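Local coordinates for protein beta sliding clamp (Caulobacter crescentus, PDB 5WCE) that encircles DNA as a head-to-tail homodimeric ring and probably tethers DNA polymerases and other proteins to it, conferring processivity, at residues A[177-182]-A[192-197]; A[202-207]-A[229-234]. All blocks are in the same frame, centred on the assembly; numbering follows the deposited sequence.

Interaction 1 of 2, residues A[177-182]-A[192-197]; sequences TKLRAV and AEMPAP
Strands 176-184 and 188-195 form a beta hairpin in a sheet of the central clamp domain; their portions 177-182 and 192-195 run antiparallel, 151° between their directions, and the chain leaves the strand at Ala-196. Ala-181 and Ala-192 make a hydrogen-bonded pair, Ala-181 N reaching Ala-192 O at 2.8 Å, while Arg-180 and Glu-193 face each other as a non-hydrogen-bonded pair. Their side chains lie side by side on one face of the sheet. The chain of Arg-180 is extended until a bend at chi3 (-75°) places NE, and the guanidinium then grips a single carboxylate oxygen side-on: Glu-193 OE1 lies 2.9 Å from Arg-180 NE and 2.7 Å from Arg-180 NH2. The guanidinium and carboxylate planes are nearly coplanar, 28° apart. Arg-180 NH2 also bridges to Glu-173, and Arg-180 NH1 bonds to Tyr-257 OH. A methionine in place of Arg-180 would probably leave OE1 of the buried Glu-193 without its two N-H donors and Glu-173 without a charged mate. On the other face, Leu-179 CB packs 3.9 Å from Met-194 CG, and both side chains meet helix 140-148. Lys-178 NZ makes a long salt bridge, 3.6 Å, to Glu-193 OE2; a water bridges the same pair, accepting from Lys-178 NZ at 2.6 Å.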
ATOM      1  N   THR A 177     -37.405   3.579  20.992  1.00 44.19           N
ATOM      2  CA  THR A 177     -37.100   3.379  19.582  1.00 40.07           C
ATOM      3  C   THR A 177     -35.571   3.490  19.349  1.00 36.71           C
ATOM      4  O   THR A 177     -34.932   4.408  19.821  1.00 35.71           O
ATOM      5  CB  THR A 177     -37.895   4.371  18.719  1.00 41.11           C
ATOM      6  OG1 THR A 177     -39.294   4.104  18.903  1.00 42.48           O
ATOM      7  CG2 THR A 177     -37.543   4.203  17.259  1.00 38.88           C
ATOM      8  N   LYS A 178     -35.015   2.548  18.621  1.00 34.21           N
ATOM      9  CA  LYS A 178     -33.603   2.565  18.249  1.00 32.97           C
ATOM     10  C   LYS A 178     -33.419   2.867  16.770  1.00 29.89           C
ATOM     11  O   LYS A 178     -34.151   2.360  15.971  1.00 29.75           O
ATOM     12  CB  LYS A 178     -33.007   1.219  18.601  1.00 34.14           C
ATOM     13  CG  LYS A 178     -32.881   1.138  20.119  1.00 36.30           C
ATOM     14  CD  LYS A 178     -33.164  -0.224  20.625  1.00 38.10           C
ATOM     15  CE  LYS A 178     -32.967  -0.218  22.135  1.00 40.16           C
ATOM     16  NZ  LYS A 178     -32.812  -1.617  22.537  1.00 43.60           N
ATOM     17  N   LEU A 179     -32.447   3.706  16.440  1.00 28.88           N
ATOM     18  CA  LEU A 179     -31.911   3.790  15.073  1.00 27.28           C
ATOM     19  C   LEU A 179     -30.874   2.654  14.909  1.00 25.56           C
ATOM     20  O   LEU A 179     -29.888   2.624  15.648  1.00 23.77           O
ATOM     21  CB  LEU A 179     -31.277   5.151  14.830  1.00 27.72           C
ATOM     22  CG  LEU A 179     -30.671   5.425  13.448  1.00 26.78           C
ATOM     23  CD1 LEU A 179     -31.734   5.338  12.387  1.00 27.06           C
ATOM     24  CD2 LEU A 179     -30.016   6.792  13.390  1.00 27.00           C
ATOM     25  N   ARG A 180     -31.106   1.766  13.931  1.00 23.57           N
ATOM     26  CA  ARG A 180     -30.364   0.525  13.787  1.00 23.27           C
ATOM     27  C   ARG A 180     -29.766   0.404  12.376  1.00 21.17           C
ATOM     28  O   ARG A 180     -30.393   0.795  11.388  1.00 21.55           O
ATOM     29  CB  ARG A 180     -31.292  -0.683  14.071  1.00 24.00           C
ATOM     30  CG  ARG A 180     -30.614  -2.056  13.924  1.00 24.85           C
ATOM     31  CD  ARG A 180     -31.607  -3.170  14.200  1.00 26.95           C
ATOM     32  NE  ARG A 180     -31.874  -3.303  15.622  1.00 28.46           N
ATOM     33  CZ  ARG A 180     -32.668  -4.245  16.166  1.00 31.99           C
ATOM     34  NH1 ARG A 180     -33.324  -5.134  15.404  1.00 32.54           N
ATOM     35  NH2 ARG A 180     -32.824  -4.295  17.490  1.00 32.92           N
ATOM     36  N   ALA A 181     -28.562  -0.110  12.304  1.00 19.29           N
ATOM     37  CA  ALA A 181     -27.899  -0.434  11.064  1.00 18.42           C
ATOM     38  C   ALA A 181     -27.603  -1.940  11.048  1.00 18.44           C
ATOM     39  O   ALA A 181     -27.040  -2.466  12.026  1.00 18.81           O
ATOM     40  CB  ALA A 181     -26.624   0.361  10.930  1.00 17.62           C
ATOM     41  N   VAL A 182     -28.003  -2.608   9.975  1.00 18.37           N
ATOM     42  CA  VAL A 182     -27.762  -4.061   9.797  1.00 18.72           C
ATOM     43  C   VAL A 182     -27.067  -4.291   8.449  1.00 19.35           C
ATOM     44  O   VAL A 182     -27.475  -3.730   7.419  1.00 18.90           O
ATOM     45  CB  VAL A 182     -29.035  -4.900   9.840  1.00 19.54           C
ATOM     46  CG1 VAL A 182     -28.736  -6.350   9.466  1.00 19.39           C
ATOM     47  CG2 VAL A 182     -29.662  -4.852  11.217  1.00 20.41           C
ATOM     48  N   ALA A 192     -25.814  -2.911  14.704  1.00 19.58           N
ATOM     49  CA  ALA A 192     -25.496  -1.899  15.691  1.00 19.87           C
ATOM     50  C   ALA A 192     -26.634  -0.919  15.802  1.00 21.49           C
ATOM     51  O   ALA A 192     -27.325  -0.624  14.806  1.00 21.05           O
ATOM     52  CB  ALA A 192     -24.205  -1.201  15.358  1.00 18.94           C
ATOM     53  N   GLU A 193     -26.886  -0.438  17.010  1.00 22.32           N
ATOM     54  CA  GLU A 193     -27.998   0.464  17.211  1.00 23.93           C
ATOM     55  C   GLU A 193     -27.710   1.489  18.290  1.00 25.12           C
ATOM     56  O   GLU A 193     -26.785   1.337  19.094  1.00 23.99           O
ATOM     57  CB  GLU A 193     -29.267  -0.321  17.505  1.00 25.54           C
ATOM     58  CG  GLU A 193     -29.270  -0.979  18.892  1.00 25.98           C
ATOM     59  CD  GLU A 193     -30.280  -2.064  19.081  1.00 27.55           C
ATOM     60  OE1 GLU A 193     -31.101  -2.272  18.166  1.00 27.69           O
ATOM     61  OE2 GLU A 193     -30.256  -2.683  20.194  1.00 29.87           O
ATOM     62  N   MET A 194     -28.521   2.548  18.262  1.00 25.74           N
ATOM     63  CA  MET A 194     -28.455   3.655  19.217  1.00 26.71           C
ATOM     64  C   MET A 194     -29.864   4.116  19.527  1.00 28.05           C
ATOM     65  O   MET A 194     -30.778   3.802  18.770  1.00 27.14           O
ATOM     66  CB  MET A 194     -27.673   4.820  18.627  1.00 26.56           C
ATOM     67  CG  MET A 194     -28.330   5.425  17.340  1.00 26.56           C
ATOM     68  SD  MET A 194     -27.393   6.761  16.572  1.00 28.05           S
ATOM     69  CE  MET A 194     -27.777   8.011  17.797  1.00 30.03           C
ATOM     70  N   PRO A 195     -30.052   4.867  20.637  1.00 29.87           N
ATOM     71  CA  PRO A 195     -31.360   5.494  20.847  1.00 31.56           C
ATOM     72  C   PRO A 195     -31.693   6.389  19.655  1.00 31.17           C
ATOM     73  O   PRO A 195     -30.835   7.131  19.189  1.00 30.22           O
ATOM     74  CB  PRO A 195     -31.187   6.321  22.136  1.00 33.24           C
ATOM     75  CG  PRO A 195     -29.976   5.743  22.813  1.00 33.13           C
ATOM     76  CD  PRO A 195     -29.103   5.174  21.721  1.00 30.59           C
ATOM     77  N   ALA A 196     -32.932   6.309  19.172  1.00 31.86           N
ATOM     78  CA  ALA A 196     -33.310   7.039  17.961  1.00 31.80           C
ATOM     79  C   ALA A 196     -33.251   8.533  18.228  1.00 33.05           C
ATOM     80  O   ALA A 196     -33.899   9.011  19.156  1.00 32.95           O
ATOM     81  CB  ALA A 196     -34.692   6.622  17.487  1.00 31.86           C
ATOM     82  N   PRO A 197     -32.452   9.282  17.435  1.00 33.79           N
ATOM     83  CA  PRO A 197     -32.471  10.743  17.545  1.00 35.44           C
ATOM     84  C   PRO A 197     -33.869  11.305  17.388  1.00 39.09           C
ATOM     85  O   PRO A 197     -34.751  10.668  16.771  1.00 37.16           O
ATOM     86  CB  PRO A 197     -31.596  11.226  16.379  1.00 34.79           C
ATOM     87  CG  PRO A 197     -30.803  10.056  15.974  1.00 33.37           C
ATOM     88  CD  PRO A 197     -31.578   8.819  16.351  1.00 33.12           C
TER
HETATM   89  O   HOH W   1     -33.226  -3.337  20.661  1.00 52.21           O

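Interaction 2 of 2, residues A[202-207]-A[229-234]; sequences GIPGVI and LQVSPQ
The Ser-232–Pro-233 peptide plane takes the CG corner of the Pro-204 ring over one face: Pro-204 CG stands almost directly above the amide bond, 4.0 Å from Ser-232 C. Val-206 comes to that same face from nearer the carbonyl end, its CG1 tilted above the plane and 3.3 Å from Ser-232 O. At its rim the Pro-204 ring meets a second proline, with Pro-204 CG 4.3 Å from Pro-233 CD. Val-231 completes the group. Its CG1, anti to the backbone N (chi1 -179°), touches both Pro-204 and Val-206, lying 3.9 Å from Pro-204 CG and 3.7 Å from Val-206 CG1; the Val-231 side chain passes each of them in the opposite direction. The contact thus joins the two sheets of the central domain in this clamp fold. Val-206 begins strand 206-209, bonded through its backbone to Val-168, whereas Val-231 ends strand 226-231, bonded to Ser-133. Just beyond, Ser-232 OG accepts from Gln-234 N at 3.1 Å, an ST turn leading toward strand 235-240. The join rests on the fit of methyl groups and proline rings, with no hydrogen bond between the segments to fix its direction.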
ATOM      1  N   GLY A 202     -39.564   6.264  13.175  1.00 38.61           N
ATOM      2  CA  GLY A 202     -40.449   6.053  12.014  1.00 39.44           C
ATOM      3  C   GLY A 202     -39.979   6.506  10.622  1.00 37.24           C
ATOM      4  O   GLY A 202     -40.767   6.598   9.715  1.00 38.11           O
ATOM      5  N   ILE A 203     -38.697   6.823  10.451  1.00 34.95           N
ATOM      6  CA  ILE A 203     -38.127   6.917   9.071  1.00 33.26           C
ATOM      7  C   ILE A 203     -38.386   5.618   8.293  1.00 32.85           C
ATOM      8  O   ILE A 203     -38.411   4.539   8.906  1.00 31.42           O
ATOM      9  CB  ILE A 203     -36.594   7.188   9.052  1.00 31.92           C
ATOM     10  CG1 ILE A 203     -35.811   6.180   9.887  1.00 31.01           C
ATOM     11  CG2 ILE A 203     -36.309   8.631   9.448  1.00 32.90           C
ATOM     12  CD1 ILE A 203     -34.362   6.051   9.462  1.00 29.87           C
ATOM     13  N   PRO A 204     -38.587   5.698   6.960  1.00 32.92           N
ATOM     14  CA  PRO A 204     -38.676   4.409   6.245  1.00 32.62           C
ATOM     15  C   PRO A 204     -37.302   3.717   6.257  1.00 29.07           C
ATOM     16  O   PRO A 204     -36.269   4.396   6.214  1.00 28.87           O
ATOM     17  CB  PRO A 204     -39.092   4.804   4.835  1.00 33.89           C
ATOM     18  CG  PRO A 204     -38.503   6.171   4.628  1.00 33.49           C
ATOM     19  CD  PRO A 204     -38.547   6.834   6.024  1.00 33.52           C
ATOM     20  N   GLY A 205     -37.302   2.388   6.379  1.00 28.08           N
ATOM     21  CA  GLY A 205     -36.085   1.583   6.254  1.00 26.99           C
ATOM     22  C   GLY A 205     -35.446   1.740   4.883  1.00 25.62           C
ATOM     23  O   GLY A 205     -36.125   1.586   3.887  1.00 27.28           O
ATOM     24  N   VAL A 206     -34.164   2.062   4.815  1.00 24.03           N
ATOM     25  CA  VAL A 206     -33.486   2.150   3.515  1.00 23.47           C
ATOM     26  C   VAL A 206     -32.185   1.374   3.467  1.00 22.11           C
ATOM     27  O   VAL A 206     -31.438   1.312   4.473  1.00 21.44           O
ATOM     28  CB  VAL A 206     -33.166   3.611   3.099  1.00 23.83           C
ATOM     29  CG1 VAL A 206     -34.452   4.407   2.821  1.00 26.07           C
ATOM     30  CG2 VAL A 206     -32.339   4.328   4.140  1.00 23.37           C
ATOM     31  N   ILE A 207     -31.855   0.891   2.264  1.00 21.38           N
ATOM     32  CA  ILE A 207     -30.615   0.175   2.056  1.00 20.38           C
ATOM     33  C   ILE A 207     -29.674   1.174   1.421  1.00 19.81           C
ATOM     34  O   ILE A 207     -29.848   1.531   0.258  1.00 20.26           O
ATOM     35  CB  ILE A 207     -30.781  -1.079   1.182  1.00 20.87           C
ATOM     36  CG1 ILE A 207     -31.871  -1.970   1.711  1.00 21.88           C
ATOM     37  CG2 ILE A 207     -29.439  -1.809   1.095  1.00 20.48           C
ATOM     38  CD1 ILE A 207     -32.392  -3.008   0.689  1.00 22.87           C
ATOM     39  N   LEU A 229     -29.320  14.101   8.590  1.00 27.49           N
ATOM     40  CA  LEU A 229     -29.746  12.998   7.780  1.00 27.15           C
ATOM     41  C   LEU A 229     -31.149  13.290   7.256  1.00 28.57           C
ATOM     42  O   LEU A 229     -32.058  13.778   7.990  1.00 29.90           O
ATOM     43  CB  LEU A 229     -29.720  11.700   8.597  1.00 27.88           C
ATOM     44  CG  LEU A 229     -30.209  10.421   7.939  1.00 28.26           C
ATOM     45  CD1 LEU A 229     -29.287   9.981   6.816  1.00 27.22           C
ATOM     46  CD2 LEU A 229     -30.239   9.322   8.987  1.00 29.33           C
ATOM     47  N   GLN A 230     -31.347  13.004   5.972  1.00 27.10           N
ATOM     48  CA  GLN A 230     -32.653  13.026   5.371  1.00 27.93           C
ATOM     49  C   GLN A 230     -32.870  11.729   4.645  1.00 27.83           C
ATOM     50  O   GLN A 230     -31.935  11.149   4.073  1.00 24.70           O
ATOM     51  CB  GLN A 230     -32.838  14.218   4.431  1.00 27.86           C
ATOM     52  CG  GLN A 230     -32.727  15.557   5.111  1.00 28.52           C
ATOM     53  CD  GLN A 230     -32.597  16.689   4.110  1.00 29.18           C
ATOM     54  OE1 GLN A 230     -31.517  16.939   3.575  1.00 28.61           O
ATOM     55  NE2 GLN A 230     -33.689  17.364   3.861  1.00 29.78           N
ATOM     56  N   VAL A 231     -34.123  11.280   4.679  1.00 29.22           N
ATOM     57  CA  VAL A 231     -34.456   9.997   4.110  1.00 30.86           C
ATOM     58  C   VAL A 231     -35.794  10.062   3.385  1.00 30.89           C
ATOM     59  O   VAL A 231     -36.696  10.766   3.795  1.00 32.30           O
ATOM     60  CB  VAL A 231     -34.547   8.928   5.208  1.00 32.52           C
ATOM     61  CG1 VAL A 231     -34.878   7.575   4.605  1.00 34.65           C
ATOM     62  CG2 VAL A 231     -33.255   8.842   5.989  1.00 32.44           C
ATOM     63  N   SER A 232     -35.881   9.352   2.272  1.00 30.00           N
ATOM     64  CA  SER A 232     -37.138   8.970   1.637  1.00 30.94           C
ATOM     65  C   SER A 232     -36.958   7.512   1.197  1.00 31.32           C
ATOM     66  O   SER A 232     -35.826   6.984   1.268  1.00 29.60           O
ATOM     67  CB  SER A 232     -37.373   9.811   0.395  1.00 31.58           C
ATOM     68  OG  SER A 232     -36.473   9.433  -0.639  1.00 29.71           O
ATOM     69  N   PRO A 233     -38.013   6.879   0.679  1.00 33.85           N
ATOM     70  CA  PRO A 233     -37.795   5.493   0.163  1.00 33.87           C
ATOM     71  C   PRO A 233     -36.897   5.431  -1.103  1.00 33.42           C
ATOM     72  O   PRO A 233     -36.468   4.363  -1.457  1.00 32.88           O
ATOM     73  CB  PRO A 233     -39.228   5.007  -0.154  1.00 36.10           C
ATOM     74  CG  PRO A 233     -40.149   5.941   0.602  1.00 36.71           C
ATOM     75  CD  PRO A 233     -39.443   7.265   0.614  1.00 35.93           C
ATOM     76  N   GLN A 234     -36.614   6.564  -1.744  1.00 33.45           N
ATOM     77  CA  GLN A 234     -35.769   6.595  -2.928  1.00 34.23           C
ATOM     78  C   GLN A 234     -34.392   7.211  -2.714  1.00 31.34           C
ATOM     79  O   GLN A 234     -33.514   7.023  -3.545  1.00 30.20           O
ATOM     80  CB  GLN A 234     -36.477   7.354  -4.053  1.00 36.71           C
ATOM     81  CG  GLN A 234     -37.789   6.743  -4.494  1.00 40.99           C
ATOM     82  CD  GLN A 234     -38.987   7.088  -3.599  1.00 43.96           C
ATOM     83  OE1 GLN A 234     -39.021   8.136  -2.939  1.00 45.49           O
ATOM     84  NE2 GLN A 234     -39.982   6.205  -3.585  1.00 47.39           N
TER

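Overall arrangement
Two ways of building one domain appear here: interaction 1 pairs neighbouring strands within a sheet, and interaction 2 joins that sheet to its partner. Their centres are 13 Å apart and they follow in series along the chain, strand 188-195 giving way to strand 206-209. Both strands belong to the same sheet, with strands 165-173 and 176-184 between them. The contacts meet where Leu-179 CD1 packs 4.0 Å from Ile-203 CD1, which sets the apolar side of the hairpin against the segment that carries Pro-204 and Val-206. Thr-170 adds a second link, touched by both Thr-177 and Ile-203. The salt-bridge network of interaction 1 occupies the hairpin's other face.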